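Local coordinates for MutT/nudix family protein (Shewanella oneidensis, PDB 3GZ5), which regulates transcription of NAD metabolism genes in response to ADP-ribose, combining a Nudix domain with a DNA-binding winged helix domain, at residues F174-L179 and S195-V200; L206-L211 and P219-C224. All blocks are in the same frame, centred on the assembly; numbering follows the deposited sequence.

Contact 1 of 2, residues F174-L179 and S195-V200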
ATOM      1  N   PHE B 174      20.102  18.667   6.970  1.00 46.54           N
ATOM      2  CA  PHE B 174      19.115  19.333   7.825  1.00 46.42           C
ATOM      3  C   PHE B 174      19.443  19.139   9.307  1.00 46.69           C
ATOM      4  O   PHE B 174      20.233  18.269   9.668  1.00 46.60           O
ATOM      5  CB  PHE B 174      17.697  18.796   7.535  1.00 46.10           C
ATOM      6  CG  PHE B 174      17.586  17.298   7.648  1.00 44.84           C
ATOM      7  CD1 PHE B 174      17.548  16.512   6.510  1.00 44.49           C
ATOM      8  CD2 PHE B 174      17.556  16.674   8.896  1.00 44.35           C
ATOM      9  CE1 PHE B 174      17.455  15.138   6.610  1.00 44.21           C
ATOM     10  CE2 PHE B 174      17.477  15.305   9.005  1.00 44.12           C
ATOM     11  CZ  PHE B 174      17.418  14.535   7.859  1.00 45.54           C
ATOM     12  N   THR B 175      18.814  19.935  10.167  1.00 47.02           N
ATOM     13  CA  THR B 175      18.999  19.767  11.609  1.00 46.80           C
ATOM     14  C   THR B 175      17.904  18.893  12.153  1.00 47.37           C
ATOM     15  O   THR B 175      16.883  18.674  11.518  1.00 47.91           O
ATOM     16  CB  THR B 175      18.997  21.105  12.364  1.00 46.78           C
ATOM     17  OG1 THR B 175      17.728  21.750  12.188  1.00 45.57           O
ATOM     18  CG2 THR B 175      20.121  22.012  11.854  1.00 45.35           C
ATOM     19  N   LEU B 176      18.134  18.369  13.335  1.00 47.99           N
ATOM     20  CA  LEU B 176      17.181  17.489  13.957  1.00 48.59           C
ATOM     21  C   LEU B 176      15.902  18.203  14.423  1.00 47.97           C
ATOM     22  O   LEU B 176      14.837  17.612  14.374  1.00 48.00           O
ATOM     23  CB  LEU B 176      17.876  16.727  15.072  1.00 49.79           C
ATOM     24  CG  LEU B 176      17.302  15.329  15.198  1.00 53.05           C
ATOM     25  CD1 LEU B 176      18.403  14.306  15.129  1.00 54.72           C
ATOM     26  CD2 LEU B 176      16.545  15.262  16.510  1.00 55.78           C
ATOM     27  N   PRO B 177      16.005  19.464  14.904  1.00 47.78           N
ATOM     28  CA  PRO B 177      14.818  20.305  15.060  1.00 47.29           C
ATOM     29  C   PRO B 177      13.976  20.529  13.791  1.00 46.84           C
ATOM     30  O   PRO B 177      12.756  20.599  13.895  1.00 45.93           O
ATOM     31  CB  PRO B 177      15.402  21.640  15.548  1.00 47.52           C
ATOM     32  CG  PRO B 177      16.636  21.243  16.271  1.00 47.99           C
ATOM     33  CD  PRO B 177      17.205  20.134  15.444  1.00 46.92           C
ATOM     34  N   GLU B 178      14.613  20.681  12.630  1.00 46.58           N
ATOM     35  CA  GLU B 178      13.895  20.718  11.344  1.00 47.21           C
ATOM     36  C   GLU B 178      13.085  19.438  11.108  1.00 46.78           C
ATOM     37  O   GLU B 178      11.914  19.490  10.718  1.00 46.77           O
ATOM     38  CB  GLU B 178      14.868  20.879  10.179  1.00 47.85           C
ATOM     39  CG  GLU B 178      15.536  22.234  10.058  1.00 51.21           C
ATOM     40  CD  GLU B 178      16.514  22.269   8.887  1.00 56.33           C
ATOM     41  OE1 GLU B 178      17.413  23.142   8.875  1.00 59.07           O
ATOM     42  OE2 GLU B 178      16.379  21.423   7.975  1.00 57.71           O
ATOM     43  N   LEU B 179      13.733  18.298  11.336  1.00 46.07           N
ATOM     44  CA  LEU B 179      13.140  17.003  11.107  1.00 45.78           C
ATOM     45  C   LEU B 179      11.968  16.803  12.053  1.00 46.19           C
ATOM     46  O   LEU B 179      10.894  16.358  11.651  1.00 45.85           O
ATOM     47  CB  LEU B 179      14.183  15.913  11.327  1.00 45.12           C
ATOM     48  CG  LEU B 179      13.704  14.485  11.093  1.00 45.47           C
ATOM     49  CD1 LEU B 179      13.231  14.267   9.638  1.00 44.71           C
ATOM     50  CD2 LEU B 179      14.775  13.455  11.515  1.00 45.10           C
ATOM     51  N   SER B 195      12.276  12.064  23.437  1.00 64.73           N
ATOM     52  CA  SER B 195      11.877  10.746  22.953  1.00 64.72           C
ATOM     53  C   SER B 195      12.273  10.606  21.466  1.00 64.02           C
ATOM     54  O   SER B 195      12.869   9.605  21.063  1.00 63.72           O
ATOM     55  CB  SER B 195      10.365  10.532  23.108  1.00 64.84           C
ATOM     56  OG  SER B 195       9.923  10.787  24.428  1.00 66.78           O
ATOM     57  N   PHE B 196      11.936  11.627  20.677  1.00 63.37           N
ATOM     58  CA  PHE B 196      12.212  11.653  19.239  1.00 63.00           C
ATOM     59  C   PHE B 196      13.693  11.451  18.933  1.00 62.97           C
ATOM     60  O   PHE B 196      14.042  10.530  18.198  1.00 62.50           O
ATOM     61  CB  PHE B 196      11.704  12.959  18.612  1.00 62.68           C
ATOM     62  CG  PHE B 196      11.780  12.983  17.105  1.00 61.32           C
ATOM     63  CD1 PHE B 196      11.024  12.084  16.334  1.00 59.09           C
ATOM     64  CD2 PHE B 196      12.593  13.911  16.449  1.00 59.93           C
ATOM     65  CE1 PHE B 196      11.083  12.110  14.931  1.00 57.55           C
ATOM     66  CE2 PHE B 196      12.655  13.945  15.043  1.00 60.00           C
ATOM     67  CZ  PHE B 196      11.896  13.039  14.289  1.00 57.64           C
ATOM     68  N   ARG B 197      14.541  12.308  19.515  1.00 63.37           N
ATOM     69  CA  ARG B 197      16.008  12.165  19.475  1.00 63.99           C
ATOM     70  C   ARG B 197      16.518  10.788  19.877  1.00 64.18           C
ATOM     71  O   ARG B 197      17.361  10.216  19.183  1.00 64.33           O
ATOM     72  CB  ARG B 197      16.683  13.241  20.312  1.00 64.24           C
ATOM     73  CG  ARG B 197      16.941  14.506  19.541  1.00 65.47           C
ATOM     74  CD  ARG B 197      17.068  15.700  20.452  1.00 69.86           C
ATOM     75  NE  ARG B 197      17.156  16.956  19.706  1.00 73.12           N
ATOM     76  CZ  ARG B 197      16.113  17.634  19.222  1.00 75.83           C
ATOM     77  NH1 ARG B 197      14.865  17.182  19.380  1.00 76.52           N
ATOM     78  NH2 ARG B 197      16.320  18.769  18.560  1.00 76.70           N
ATOM     79  N   ARG B 198      15.998  10.255  20.977  1.00 64.76           N
ATOM     80  CA  ARG B 198      16.271   8.866  21.385  1.00 65.81           C
ATOM     81  C   ARG B 198      15.943   7.839  20.274  1.00 65.80           C
ATOM     82  O   ARG B 198      16.753   6.963  19.973  1.00 65.21           O
ATOM     83  CB  ARG B 198      15.526   8.543  22.699  1.00 65.92           C
ATOM     84  CG  ARG B 198      15.412   7.052  23.091  1.00 68.39           C
ATOM     85  CD  ARG B 198      15.229   6.819  24.629  1.00 71.09           C
ATOM     86  NE  ARG B 198      14.227   7.702  25.245  1.00 72.43           N
ATOM     87  CZ  ARG B 198      14.504   8.873  25.832  1.00 72.84           C
ATOM     88  NH1 ARG B 198      13.520   9.610  26.352  1.00 70.83           N
ATOM     89  NH2 ARG B 198      15.765   9.316  25.889  1.00 73.08           N
ATOM     90  N   ARG B 199      14.758   7.948  19.674  1.00 66.28           N
ATOM     91  CA  ARG B 199      14.372   7.037  18.579  1.00 66.29           C
ATOM     92  C   ARG B 199      15.238   7.222  17.320  1.00 65.57           C
ATOM     93  O   ARG B 199      15.688   6.239  16.723  1.00 65.15           O
ATOM     94  CB  ARG B 199      12.869   7.128  18.272  1.00 66.70           C
ATOM     95  CG  ARG B 199      12.021   6.018  18.951  1.00 68.57           C
ATOM     96  CD  ARG B 199      10.517   6.365  19.027  1.00 71.28           C
ATOM     97  NE  ARG B 199       9.744   5.915  17.859  1.00 73.44           N
ATOM     98  CZ  ARG B 199       9.581   6.616  16.732  1.00 74.61           C
ATOM     99  NH1 ARG B 199      10.137   7.819  16.586  1.00 74.47           N
ATOM    100  NH2 ARG B 199       8.857   6.113  15.743  1.00 75.12           N
ATOM    101  N   VAL B 200      15.505   8.474  16.951  1.00 64.84           N
ATOM    102  CA  VAL B 200      16.388   8.765  15.822  1.00 64.53           C
ATOM    103  C   VAL B 200      17.767   8.095  15.985  1.00 64.64           C
ATOM    104  O   VAL B 200      18.192   7.337  15.100  1.00 64.67           O
ATOM    105  CB  VAL B 200      16.551  10.282  15.569  1.00 64.42           C
ATOM    106  CG1 VAL B 200      17.672  10.538  14.580  1.00 63.79           C
ATOM    107  CG2 VAL B 200      15.256  10.891  15.058  1.00 64.09           C
TER

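Contact 2 of 2, residues L206-L211 and P219-C224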
ATOM      1  N   LEU B 206      20.569   8.555  10.327  1.00 47.88           N
ATOM      2  CA  LEU B 206      21.088   9.843   9.929  1.00 47.30           C
ATOM      3  C   LEU B 206      22.614   9.798   9.948  1.00 47.89           C
ATOM      4  O   LEU B 206      23.219   9.139  10.817  1.00 47.89           O
ATOM      5  CB  LEU B 206      20.577  10.941  10.864  1.00 46.96           C
ATOM      6  CG  LEU B 206      19.072  11.226  10.888  1.00 46.16           C
ATOM      7  CD1 LEU B 206      18.781  12.416  11.817  1.00 43.51           C
ATOM      8  CD2 LEU B 206      18.607  11.537   9.479  1.00 44.05           C
ATOM      9  N   ILE B 207      23.232  10.475   8.986  1.00 47.41           N
ATOM     10  CA  ILE B 207      24.672  10.669   9.007  1.00 47.47           C
ATOM     11  C   ILE B 207      24.885  12.048   9.578  1.00 47.95           C
ATOM     12  O   ILE B 207      24.366  13.017   9.038  1.00 47.86           O
ATOM     13  CB  ILE B 207      25.315  10.568   7.587  1.00 47.32           C
ATOM     14  CG1 ILE B 207      25.257   9.116   7.083  1.00 46.59           C
ATOM     15  CG2 ILE B 207      26.769  11.093   7.606  1.00 47.32           C
ATOM     16  CD1 ILE B 207      24.948   8.960   5.604  1.00 46.02           C
ATOM     17  N   ASP B 208      25.620  12.126  10.688  1.00 49.04           N
ATOM     18  CA  ASP B 208      26.082  13.405  11.226  1.00 50.02           C
ATOM     19  C   ASP B 208      27.190  13.883  10.311  1.00 51.23           C
ATOM     20  O   ASP B 208      28.172  13.174  10.103  1.00 51.62           O
ATOM     21  CB  ASP B 208      26.611  13.230  12.664  1.00 50.10           C
ATOM     22  CG  ASP B 208      26.804  14.546  13.404  1.00 48.93           C
ATOM     23  OD1 ASP B 208      26.850  15.647  12.788  1.00 49.33           O
ATOM     24  OD2 ASP B 208      26.910  14.465  14.647  1.00 50.37           O
ATOM     25  N   THR B 209      27.011  15.068   9.753  1.00 52.48           N
ATOM     26  CA  THR B 209      27.981  15.668   8.868  1.00 54.96           C
ATOM     27  C   THR B 209      29.198  16.187   9.665  1.00 56.66           C
ATOM     28  O   THR B 209      30.308  16.303   9.128  1.00 57.03           O
ATOM     29  CB  THR B 209      27.325  16.791   8.011  1.00 54.61           C
ATOM     30  OG1 THR B 209      26.350  16.214   7.105  1.00 56.11           O
ATOM     31  CG2 THR B 209      28.348  17.485   7.183  1.00 57.07           C
ATOM     32  N   GLY B 210      28.992  16.492  10.945  1.00 57.80           N
ATOM     33  CA  GLY B 210      30.033  17.130  11.727  1.00 59.40           C
ATOM     34  C   GLY B 210      29.935  18.625  11.547  1.00 60.58           C
ATOM     35  O   GLY B 210      30.620  19.379  12.236  1.00 61.20           O
ATOM     36  N   LEU B 211      29.080  19.064  10.626  1.00 61.68           N
ATOM     37  CA  LEU B 211      28.839  20.492  10.437  1.00 63.04           C
ATOM     38  C   LEU B 211      27.783  21.003  11.401  1.00 64.03           C
ATOM     39  O   LEU B 211      27.025  20.222  11.981  1.00 64.04           O
ATOM     40  CB  LEU B 211      28.415  20.806   9.005  1.00 63.05           C
ATOM     41  CG  LEU B 211      29.213  20.265   7.821  1.00 63.51           C
ATOM     42  CD1 LEU B 211      28.675  20.940   6.566  1.00 64.39           C
ATOM     43  CD2 LEU B 211      30.725  20.473   7.970  1.00 63.34           C
ATOM     44  N   PRO B 219      24.253  26.102  17.897  1.00 70.06           N
ATOM     45  CA  PRO B 219      24.898  25.412  16.757  1.00 68.66           C
ATOM     46  C   PRO B 219      24.419  23.958  16.550  1.00 67.25           C
ATOM     47  O   PRO B 219      24.991  23.025  17.136  1.00 67.31           O
ATOM     48  CB  PRO B 219      26.378  25.399  17.163  1.00 69.01           C
ATOM     49  CG  PRO B 219      26.353  25.391  18.671  1.00 69.07           C
ATOM     50  CD  PRO B 219      25.209  26.312  19.010  1.00 69.98           C
ATOM     51  N   ALA B 220      23.398  23.757  15.717  1.00 64.81           N
ATOM     52  CA  ALA B 220      22.844  22.414  15.560  1.00 62.45           C
ATOM     53  C   ALA B 220      23.571  21.552  14.509  1.00 60.62           C
ATOM     54  O   ALA B 220      23.897  22.024  13.423  1.00 59.92           O
ATOM     55  CB  ALA B 220      21.335  22.479  15.292  1.00 62.62           C
ATOM     56  N   ASN B 221      23.827  20.292  14.869  1.00 58.59           N
ATOM     57  CA  ASN B 221      24.351  19.273  13.946  1.00 56.43           C
ATOM     58  C   ASN B 221      23.534  19.124  12.653  1.00 55.31           C
ATOM     59  O   ASN B 221      22.294  19.054  12.678  1.00 54.11           O
ATOM     60  CB  ASN B 221      24.413  17.912  14.636  1.00 56.64           C
ATOM     61  CG  ASN B 221      25.360  17.886  15.825  1.00 56.92           C
ATOM     62  OD1 ASN B 221      25.751  18.932  16.368  1.00 57.43           O
ATOM     63  ND2 ASN B 221      25.733  16.680  16.240  1.00 55.80           N
ATOM     64  N   LEU B 222      24.252  19.069  11.534  1.00 53.96           N
ATOM     65  CA  LEU B 222      23.652  18.944  10.211  1.00 52.41           C
ATOM     66  C   LEU B 222      23.746  17.496   9.779  1.00 51.63           C
ATOM     67  O   LEU B 222      24.829  16.904   9.815  1.00 51.20           O
ATOM     68  CB  LEU B 222      24.338  19.877   9.211  1.00 52.13           C
ATOM     69  CG  LEU B 222      23.980  21.359   9.345  1.00 52.70           C
ATOM     70  CD1 LEU B 222      24.926  22.264   8.522  1.00 52.47           C
ATOM     71  CD2 LEU B 222      22.535  21.594   8.946  1.00 51.47           C
ATOM     72  N   TYR B 223      22.603  16.922   9.410  1.00 50.32           N
ATOM     73  CA  TYR B 223      22.515  15.506   9.127  1.00 49.42           C
ATOM     74  C   TYR B 223      22.054  15.258   7.700  1.00 49.07           C
ATOM     75  O   TYR B 223      21.335  16.077   7.129  1.00 49.13           O
ATOM     76  CB  TYR B 223      21.536  14.824  10.074  1.00 48.91           C
ATOM     77  CG  TYR B 223      21.896  14.878  11.549  1.00 50.05           C
ATOM     78  CD1 TYR B 223      22.703  13.883  12.140  1.00 49.73           C
ATOM     79  CD2 TYR B 223      21.408  15.906  12.366  1.00 47.64           C
ATOM     80  CE1 TYR B 223      23.013  13.917  13.503  1.00 47.63           C
ATOM     81  CE2 TYR B 223      21.717  15.953  13.721  1.00 47.31           C
ATOM     82  CZ  TYR B 223      22.501  14.958  14.290  1.00 49.83           C
ATOM     83  OH  TYR B 223      22.795  15.029  15.644  1.00 49.98           O
ATOM     84  N   CYS B 224      22.476  14.128   7.133  1.00 48.39           N
ATOM     85  CA  CYS B 224      21.912  13.637   5.869  1.00 47.98           C
ATOM     86  C   CYS B 224      21.194  12.353   6.178  1.00 47.54           C
ATOM     87  O   CYS B 224      21.555  11.654   7.141  1.00 46.82           O
ATOM     88  CB  CYS B 224      23.020  13.315   4.855  1.00 47.42           C
ATOM     89  SG  CYS B 224      23.968  14.728   4.359  1.00 47.99           S
TER

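Contact 1 of 2, residues F174-L179 and S195-V200
L176, at the start of helix 176-187, meets R197 and F196 of helix 193-203, and these three residues bury the most surface between F174-L179 and S195-V200. No hydrogen bond joins the two segments. The two branches of L176 divide the work. CD1 reaches V200, with L176 CD1 and V200 CG1 3.9 Å apart. CD2 lies over one face of the R197 guanidinium, the two side chains running alongside each other with opposite headings, although this branch is modelled so close to the R197 chain that its exact position is doubtful. The R197 chain runs extended from CG to NE; at its end P177 CG meets the guanidinium at its edge, 3.4 Å from R197 NH2. The other terminal nitrogen, NH1, donates hydrogen bonds to Q180 OE1 and G193 O, which would limit rotation of the group.

F196 has CG anti to its backbone N (chi1 -172°), and its ring is met in plane at the edge by L179, with L179 CG 3.9 Å from F196 CZ. V200 CG2, one helical turn on, covers one face of the same ring toward its rim. H183 adds an edge-to-face ring contact.

T175 occupies the N-cap of helix 176-187, its OG1 accepting a weak bond from E178 N. Apolar side chains and the R197 guanidinium thus join helices 176-187 and 193-203 of the winged helix domain, and L206 of strand 206-213 packs on L176 and L179, while Y223 of strand 220-225 touches L176.

Contact 2 of 2, residues L206-L211 and P219-C224
I207 and C224 form an antiparallel hydrogen-bonded pair, linked by I207 N to C224 O at 2.8 Å and by the return bond from C224 N to I207 O. D208 and Y223 make the adjoining non-hydrogen-bonded pair. T209 N then donates to L222 O, and beyond the corner at G210, L222 N donates to L211 O.

Apolar contacts flank this ladder. L206 CD1 sits over one face of the Y223 ring, 4.0 Å from Y223 CG, and the two side chains cross at about a right angle. Y223 CE1 lies 3.8 Å from D208 CB, while L211 CB packs on L222 CD1. An alanine in place of Y223 would lack the ring's contacts with L206 CD1 and D208 CB and would probably open a gap where the ring had lain.

Among the polar side chains, D208 OD1 accepts from G210 N at 2.9 Å, an Asx turn that holds the carboxylate at the corner. Its other oxygen, D208 OD2, lies 3.0 Å from N221 ND2, and N221 OD1 accepts from K212 NZ.

Main-chain bonds therefore tie together the hairpin that forms the wing of this winged helix domain, with the D208 carboxylate bracing the corner through its bond from G210 N.

Contact 1 is largely buried and contact 2 lies mostly at the surface, though their centres are only about 11 Å apart within one winged helix domain. The first joins two helices through side chains alone; the second joins two strands chiefly through backbone hydrogen bonds. Helix 193-203 leads directly into strand 206-213, and both contacts reach the same three-stranded sheet, in which strand 174-175 pairs with strand 220-225. A probable hydrogen bond between F174 O and Y223 N, 2.7 Å apart, marks that seam. L206 bridges the two chemistries, its CD1 packing 3.5 Å from V200 CG1 and its CD2 meeting the F174 ring.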